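Local coordinates for protein beta-d-glucoside glucohydrolase (Hypocrea jecorina, PDB 3ZYZ) that probably hydrolyses terminal, non-reducing beta-D-glucosyl residues with release of beta-D-glucose, as a family 3 glycoside hydrolase acting in cellulose degradation, at residues S56-D61 against S104-I109; S173-D178 against K206-W211; T436-E441 against H481-I486. All coordinates share one frame; numbering follows the deposited sequence.

Contact 1: residues S56-D61 against S104-I109; sequences SLCLQD and SGIHVI. With BGC (beta-D-glucopyranose), chain D.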
# COMPACT_ATOMS: atom_id res chain seq x y z
N SER A 56 5.55 9.59 -27.33
CA SER A 56 5.56 10.40 -26.12
C SER A 56 5.09 9.49 -25.00
O SER A 56 3.93 9.08 -24.97
CB SER A 56 4.59 11.57 -26.26
OG SER A 56 4.37 12.18 -25.00
N LEU A 57 5.99 9.14 -24.08
CA LEU A 57 5.62 8.26 -22.98
C LEU A 57 4.53 8.94 -22.15
O LEU A 57 4.67 10.10 -21.77
CB LEU A 57 6.82 7.91 -22.11
CG LEU A 57 6.59 6.66 -21.25
CD1 LEU A 57 6.44 5.43 -22.12
CD2 LEU A 57 7.73 6.46 -20.25
N CYS A 58 3.43 8.22 -21.92
CA CYS A 58 2.32 8.80 -21.17
C CYS A 58 2.27 8.21 -19.77
O CYS A 58 2.10 7.00 -19.59
CB CYS A 58 0.99 8.64 -21.92
SG CYS A 58 -0.48 9.01 -20.90
N LEU A 59 2.47 9.08 -18.78
CA LEU A 59 2.55 8.68 -17.37
C LEU A 59 1.35 9.24 -16.63
O LEU A 59 1.08 10.42 -16.72
CB LEU A 59 3.85 9.18 -16.73
CG LEU A 59 5.14 8.69 -17.41
CD1 LEU A 59 5.69 9.74 -18.37
CD2 LEU A 59 6.18 8.35 -16.38
N GLN A 60 0.63 8.38 -15.90
CA GLN A 60 -0.59 8.79 -15.18
C GLN A 60 -0.64 8.23 -13.77
O GLN A 60 -0.19 7.12 -13.52
CB GLN A 60 -1.83 8.30 -15.93
CG GLN A 60 -3.13 9.06 -15.62
CD GLN A 60 -3.22 10.38 -16.37
OE1 GLN A 60 -2.30 10.76 -17.10
NE2 GLN A 60 -4.33 11.08 -16.20
N ASP A 61 -1.21 9.01 -12.84
CA ASP A 61 -1.57 8.47 -11.52
C ASP A 61 -2.75 7.49 -11.67
O ASP A 61 -3.43 7.49 -12.69
CB ASP A 61 -1.91 9.59 -10.54
CG ASP A 61 -0.70 10.42 -10.15
OD1 ASP A 61 0.31 9.81 -9.72
OD2 ASP A 61 -0.75 11.68 -10.28
N SER A 104 -6.89 2.85 -21.53
CA SER A 104 -6.96 4.31 -21.58
C SER A 104 -5.79 4.89 -22.36
O SER A 104 -5.76 6.10 -22.61
CB SER A 104 -6.98 4.92 -20.16
OG SER A 104 -8.18 4.61 -19.47
N GLY A 105 -4.84 4.04 -22.75
CA GLY A 105 -3.71 4.45 -23.58
C GLY A 105 -2.56 5.09 -22.81
O GLY A 105 -1.73 5.77 -23.39
N ILE A 106 -2.54 4.86 -21.50
CA ILE A 106 -1.44 5.25 -20.64
C ILE A 106 -0.40 4.12 -20.62
O ILE A 106 -0.78 2.95 -20.51
CB ILE A 106 -1.97 5.47 -19.22
CG1 ILE A 106 -3.03 6.59 -19.23
CG2 ILE A 106 -0.84 5.75 -18.24
CD1 ILE A 106 -4.06 6.46 -18.16
N HIS A 107 0.89 4.45 -20.72
CA HIS A 107 1.99 3.47 -20.68
C HIS A 107 2.48 3.20 -19.25
O HIS A 107 2.82 2.06 -18.91
CB HIS A 107 3.18 3.96 -21.52
CG HIS A 107 2.82 4.40 -22.90
ND1 HIS A 107 2.80 5.73 -23.28
CD2 HIS A 107 2.44 3.70 -23.99
CE1 HIS A 107 2.44 5.82 -24.54
NE2 HIS A 107 2.22 4.60 -25.00
N VAL A 108 2.53 4.23 -18.42
CA VAL A 108 3.08 4.08 -17.06
C VAL A 108 2.06 4.49 -15.99
O VAL A 108 1.57 5.61 -15.98
CB VAL A 108 4.37 4.90 -16.87
CG1 VAL A 108 5.09 4.47 -15.60
CG2 VAL A 108 5.29 4.72 -18.06
N ILE A 109 1.73 3.55 -15.11
CA ILE A 109 0.87 3.87 -13.97
C ILE A 109 1.78 4.17 -12.77
O ILE A 109 2.77 3.45 -12.53
CB ILE A 109 -0.18 2.74 -13.69
CG1 ILE A 109 -1.29 3.19 -12.73
CG2 ILE A 109 0.51 1.47 -13.21
CD1 ILE A 109 -2.13 4.37 -13.22
C2 BGC D . 3.15 12.59 -5.63
C3 BGC D . 3.34 11.32 -6.43
C4 BGC D . 2.54 11.45 -7.72
C5 BGC D . 2.96 12.72 -8.49
C6 BGC D . 2.18 12.90 -9.80
C1 BGC D . 3.46 13.85 -6.46
O1 BGC D . 3.12 15.00 -5.73
O2 BGC D . 3.98 12.48 -4.50
O3 BGC D . 2.87 10.24 -5.65
O4 BGC D . 2.69 10.28 -8.49
O5 BGC D . 2.74 13.86 -7.69
O6 BGC D . 0.85 13.27 -9.49
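Cys58 is gripped through both its backbone N-H and its carbonyl by His107 and Val108. Its N donates to ND1 of His107 over 2.9 Å and meets the ring edge in plane, only 1° out of it; since a backbone N-H can only donate, ND1 is the acceptor, and the ring proton is then probably on NE2. Cys58 O takes two donors, His107 N and Val108 N, each 3.0 Å away; the angle at hydrogen is 136° for the first and 161° for the second, making the Val108 bond the straighter. One step on, Gln60 N reaches Val108 O at 2.9 Å, and the parallel pairing of Leu59 with Val108 and Gln60 with Ile109 follows. The polar end of Gln60 is satisfied by others: OE1 accepts from Val43 N and NE2 donates to Arg67 O. Its CB rests on Ile106 CG2 at 3.6 Å. On the face carrying Leu59 and Val108, Leu59 lies alongside Val108, and Leu57 CD2, from the preceding loop, meets Val108 CG2. Next after Gln60, Asp61 serves the bound glucose: OD1 accepts from O4 of the sugar at 2.7 Å, while OD2, modelled doubtfully close to O6, pairs with Arg67 in a salt bridge. The disulfide to Cys42 adds a covalent tie. The two strands are neighbours in the mixed sheet of the TIM-barrel-type N-terminal domain of family 3, with 44-45 flanking strand 58-60 and 154-160 flanking strand 108-109. Leu57, Leu59 and Val108 reach strand 232-235, whereas Ile106 and Ile109 pack on helix 87-103.

Contact 2: residues S173-D178 against K206-W211; sequences SSNPDD and KVNTTW. With NAG (2-acetamido-2-deoxy-beta-D-glucopyranose), chain C.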
# COMPACT_ATOMS: atom_id res chain seq x y z
N SER A 173 15.05 15.80 6.27
CA SER A 173 16.02 14.74 6.00
C SER A 173 15.68 13.53 6.88
O SER A 173 15.56 13.66 8.11
CB SER A 173 17.45 15.22 6.26
OG SER A 173 18.42 14.26 5.86
N SER A 174 15.52 12.37 6.25
CA SER A 174 15.33 11.10 6.98
C SER A 174 16.68 10.44 7.17
O SER A 174 17.34 10.10 6.19
CB SER A 174 14.42 10.17 6.18
OG SER A 174 13.09 10.65 6.12
N ASN A 175 17.11 10.27 8.42
CA ASN A 175 18.50 9.89 8.72
C ASN A 175 18.74 8.56 9.47
O ASN A 175 19.53 8.53 10.43
CB ASN A 175 19.18 11.02 9.50
CG ASN A 175 19.14 12.35 8.77
OD1 ASN A 175 19.01 12.41 7.55
ND2 ASN A 175 19.27 13.44 9.53
N PRO A 176 18.12 7.44 9.04
CA PRO A 176 18.31 6.21 9.83
C PRO A 176 19.70 5.62 9.65
O PRO A 176 20.43 6.02 8.75
CB PRO A 176 17.28 5.25 9.22
CG PRO A 176 17.20 5.66 7.79
CD PRO A 176 17.35 7.19 7.80
N ASP A 177 20.04 4.64 10.49
CA ASP A 177 21.26 3.87 10.29
C ASP A 177 21.12 3.01 9.03
O ASP A 177 20.01 2.82 8.50
CB ASP A 177 21.57 3.01 11.52
CG ASP A 177 20.48 1.98 11.78
OD1 ASP A 177 19.34 2.37 12.10
OD2 ASP A 177 20.75 0.78 11.64
N ASP A 178 22.25 2.48 8.56
CA ASP A 178 22.31 1.69 7.33
C ASP A 178 21.46 0.42 7.40
O ASP A 178 20.77 0.08 6.44
CB ASP A 178 23.76 1.33 7.00
CG ASP A 178 23.89 0.54 5.72
OD1 ASP A 178 23.81 1.13 4.63
OD2 ASP A 178 24.08 -0.70 5.81
N LYS A 206 14.97 14.39 1.87
CA LYS A 206 16.39 14.11 1.90
C LYS A 206 16.64 12.82 2.66
O LYS A 206 15.83 12.41 3.49
CB LYS A 206 17.16 15.25 2.54
CG LYS A 206 17.24 16.50 1.71
CD LYS A 206 17.78 17.67 2.51
CE LYS A 206 18.08 18.83 1.59
NZ LYS A 206 18.27 20.11 2.32
N VAL A 207 17.74 12.16 2.33
CA VAL A 207 18.19 10.97 3.03
C VAL A 207 19.62 11.29 3.47
O VAL A 207 20.52 11.42 2.62
CB VAL A 207 18.15 9.73 2.12
CG1 VAL A 207 18.74 8.49 2.83
CG2 VAL A 207 16.73 9.44 1.61
N ASN A 208 19.82 11.46 4.79
CA ASN A 208 21.10 11.89 5.37
C ASN A 208 21.59 13.22 4.79
O ASN A 208 22.76 13.33 4.44
CB ASN A 208 22.21 10.85 5.18
CG ASN A 208 22.22 9.78 6.26
OD1 ASN A 208 21.16 9.36 6.76
ND2 ASN A 208 23.43 9.33 6.62
N THR A 209 20.70 14.21 4.70
CA THR A 209 20.99 15.55 4.14
C THR A 209 21.02 15.66 2.61
O THR A 209 21.18 16.77 2.07
CB THR A 209 22.30 16.21 4.71
OG1 THR A 209 23.45 15.59 4.11
CG2 THR A 209 22.38 16.13 6.24
N THR A 210 20.85 14.54 1.90
CA THR A 210 20.89 14.55 0.44
C THR A 210 19.51 14.26 -0.15
O THR A 210 18.91 13.24 0.17
CB THR A 210 21.91 13.52 -0.11
OG1 THR A 210 23.21 13.79 0.43
CG2 THR A 210 21.97 13.57 -1.63
N TRP A 211 19.02 15.14 -1.01
CA TRP A 211 17.71 14.91 -1.61
C TRP A 211 17.69 13.56 -2.29
O TRP A 211 18.64 13.20 -2.97
CB TRP A 211 17.33 16.02 -2.57
CG TRP A 211 16.54 17.08 -1.88
CD1 TRP A 211 15.34 16.92 -1.26
CD2 TRP A 211 16.89 18.45 -1.73
NE1 TRP A 211 14.91 18.11 -0.73
CE2 TRP A 211 15.84 19.07 -1.00
CE3 TRP A 211 17.98 19.22 -2.14
CZ2 TRP A 211 15.86 20.43 -0.68
CZ3 TRP A 211 18.01 20.56 -1.81
CH2 TRP A 211 16.95 21.16 -1.08
C1 NAG C . 23.67 8.29 7.60
C2 NAG C . 23.63 8.13 9.13
C3 NAG C . 24.41 6.89 9.62
C4 NAG C . 24.13 5.66 8.76
C5 NAG C . 24.43 6.03 7.30
C6 NAG C . 24.30 4.85 6.34
C7 NAG C . 23.50 10.23 10.44
C8 NAG C . 24.29 11.40 10.97
N2 NAG C . 24.19 9.33 9.73
O3 NAG C . 24.09 6.61 10.97
O4 NAG C . 24.85 4.52 9.22
O5 NAG C . 23.52 7.05 6.94
O6 NAG C . 22.94 4.62 6.03
O7 NAG C . 22.30 10.14 10.67
O HOH W 1 20.13 6.69 5.77
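Ser173 reaches across to Thr209 with its hydroxyl: OG, placed opposite its own backbone N (chi1 -174°), accepts from Thr209 N at 2.6 Å. That N-H belongs to the type I' turn running from Val207 to Thr210, which closes a tight beta hairpin and whose two central residues, Asn208 and Thr209, both have positive phi. Replacing Ser173 with an alanine would probably leave the Thr209 N-H without its acceptor and loosen the hold of the strand on the turn. Preceding the turn the backbones run as parallel strands, with Ser174 N bonded to Lys206 O at 2.8 Å and Asn208 N to Ser174 O at 3.2 Å. Of the Lys206 side chain, only CB comes near Ser173; the rest is extended, leading away from Ser173 and bringing CE over the centre of one face of the Trp211 ring, 3.3 Å above its plane. The Ser174 hydroxyl, on the other face of the sheet, turns to Leu162 O. The Asn208 side chain swings back to Asn175 (chi1 -85°), its amide plane 87° from that of Asn175, which sends ND2 and its sugar along residues 175-178. ND2 carries the N-linked GlcNAc, bonded to C1 at 1.4 Å. One water donates both to Asn208 OD1, at 3.0 Å, and to Pro176 O, at 3.1 Å. Asp178 N adds a weak bond to O4 of the sugar. The water thus ties the Asn208 amide to the backbone of Pro176, while the sugar itself is held by its covalent link and one weak bond, so the chemistry implies at most a modest restraint on it.

Contact 3: residues T436-E441 against H481-I486; sequences TADSGE and HSVGAI. With BGC (beta-D-glucopyranose), chain D.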
# COMPACT_ATOMS: atom_id res chain seq x y z
N THR A 436 -15.60 8.34 10.90
CA THR A 436 -14.46 8.34 9.97
C THR A 436 -13.22 9.02 10.53
O THR A 436 -13.28 9.73 11.54
CB THR A 436 -14.79 9.04 8.64
OG1 THR A 436 -15.18 10.39 8.90
CG2 THR A 436 -15.89 8.30 7.87
N ALA A 437 -12.09 8.76 9.87
CA ALA A 437 -10.90 9.60 9.95
C ALA A 437 -10.29 9.62 8.54
O ALA A 437 -10.39 8.65 7.79
CB ALA A 437 -9.91 9.09 10.98
N ASP A 438 -9.71 10.75 8.17
CA ASP A 438 -9.23 10.95 6.81
C ASP A 438 -7.83 11.54 6.86
O ASP A 438 -7.38 11.99 7.91
CB ASP A 438 -10.19 11.86 6.04
CG ASP A 438 -10.07 11.70 4.53
OD1 ASP A 438 -9.32 10.82 4.06
OD2 ASP A 438 -10.74 12.45 3.80
N SER A 439 -7.14 11.52 5.72
CA SER A 439 -5.81 12.14 5.59
C SER A 439 -5.37 12.10 4.14
O SER A 439 -6.08 11.55 3.28
CB SER A 439 -4.78 11.45 6.50
OG SER A 439 -4.33 10.23 5.95
N GLY A 440 -4.22 12.69 3.84
CA GLY A 440 -3.74 12.61 2.47
C GLY A 440 -2.45 13.32 2.20
O GLY A 440 -1.70 13.65 3.12
N GLU A 441 -2.21 13.56 0.92
CA GLU A 441 -0.97 14.17 0.48
C GLU A 441 -0.88 15.62 0.93
O GLU A 441 -1.86 16.37 0.85
CB GLU A 441 -0.86 14.08 -1.05
CG GLU A 441 0.57 14.16 -1.54
CD GLU A 441 0.66 14.07 -3.05
OE1 GLU A 441 -0.21 13.40 -3.64
OE2 GLU A 441 1.60 14.67 -3.62
N HIS A 481 -14.89 3.90 8.91
CA HIS A 481 -14.09 4.01 7.70
C HIS A 481 -12.94 4.97 7.94
O HIS A 481 -13.16 6.14 8.27
CB HIS A 481 -14.93 4.45 6.50
CG HIS A 481 -15.97 3.44 6.09
ND1 HIS A 481 -17.28 3.52 6.52
CD2 HIS A 481 -15.89 2.35 5.30
CE1 HIS A 481 -17.96 2.51 6.01
NE2 HIS A 481 -17.14 1.78 5.26
N SER A 482 -11.71 4.49 7.78
CA SER A 482 -10.55 5.28 8.17
C SER A 482 -9.26 4.99 7.40
O SER A 482 -8.96 3.85 7.07
CB SER A 482 -10.30 5.11 9.67
OG SER A 482 -9.19 5.89 10.09
N VAL A 483 -8.51 6.07 7.15
CA VAL A 483 -7.17 6.05 6.56
C VAL A 483 -6.10 5.39 7.43
O VAL A 483 -4.98 5.13 6.96
CB VAL A 483 -6.70 7.49 6.24
CG1 VAL A 483 -7.49 8.08 5.10
CG2 VAL A 483 -6.78 8.37 7.49
N GLY A 484 -6.40 5.15 8.70
CA GLY A 484 -5.46 4.49 9.61
C GLY A 484 -6.02 4.35 11.02
O GLY A 484 -7.19 4.65 11.27
N ALA A 485 -5.17 3.90 11.94
CA ALA A 485 -5.55 3.70 13.34
C ALA A 485 -6.24 4.91 13.98
O ALA A 485 -5.88 6.07 13.74
CB ALA A 485 -4.36 3.29 14.15
N ILE A 486 -7.26 4.61 14.77
CA ILE A 486 -7.95 5.57 15.63
C ILE A 486 -7.91 4.95 17.02
O ILE A 486 -8.05 3.73 17.15
CB ILE A 486 -9.42 5.73 15.19
CG1 ILE A 486 -9.51 6.46 13.86
CG2 ILE A 486 -10.25 6.44 16.24
CD1 ILE A 486 -10.88 6.33 13.19
C2 BGC D . 3.15 12.59 -5.63
C3 BGC D . 3.34 11.32 -6.43
C4 BGC D . 2.54 11.45 -7.72
C5 BGC D . 2.96 12.72 -8.49
C6 BGC D . 2.18 12.90 -9.80
C1 BGC D . 3.46 13.85 -6.46
O1 BGC D . 3.12 15.00 -5.73
O2 BGC D . 3.98 12.48 -4.50
O3 BGC D . 2.87 10.24 -5.65
O4 BGC D . 2.69 10.28 -8.49
O5 BGC D . 2.74 13.86 -7.69
O6 BGC D . 0.85 13.27 -9.49
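Thr436 pairs with His481 and Ala437 with Ser482 in parallel register, their CA atoms 4.9 Å (Thr436 to His481) and 4.7 Å (Ala437 to Ser482) apart. Two rather long backbone bonds hold the ladder: Ala437 N to His481 O and Val483 N to Ala437 O, both 3.3 Å. Beyond the ladder the chains part, residues 438-441 running on while 483-486 fold back. Val483 fills the angle where the chains diverge: its CG2 lies 3.4 Å from Ser439 OG, and its CG1 meets Asp438 OD1. That Ser439 hydroxyl is hydrogen-bonded to Gly124 O. On the opposite face from Thr436, Ala437 CB touches Ile486 CD1 at 3.7 Å and sits close to Ser482 OG. The Ser482 hydroxyl is set opposite its backbone N (chi1 -179°) and donates to Gly484 O at 2.6 Å, in the carbonyl plane and on a lone pair, which closes the fold-back loop. At the far end Glu441 stretches out, and OE2 accepts from O1 of the bound glucose at 2.6 Å. These are the carboxyl ends of strands 430-437 and 476-482, joined through helix 462-472 as a beta-alpha-beta unit; Ser482 and Ile486 also pack on Trp502 of the next strand, 497-502.

Contacts 1 and 3 belong to different domains, their centres about 29 Å apart, yet their nearest atoms come within about 7 Å because residues at the end of each segment reach the same glucose. Asp61 in contact 1 binds it at O4 and Glu441 in contact 3 at O1, so the sugar is held at opposite ends of its ring across the domain interface, consistent with a glucose product in the active site. Lys158, His159 and Asp236 of the N-terminal domain bind it too. Contact 2 shares that domain with contact 1 but touches no glucose; its nearest atoms are about 19 Å from contact 1 and about 14 Å from contact 3, and it carries a glycan.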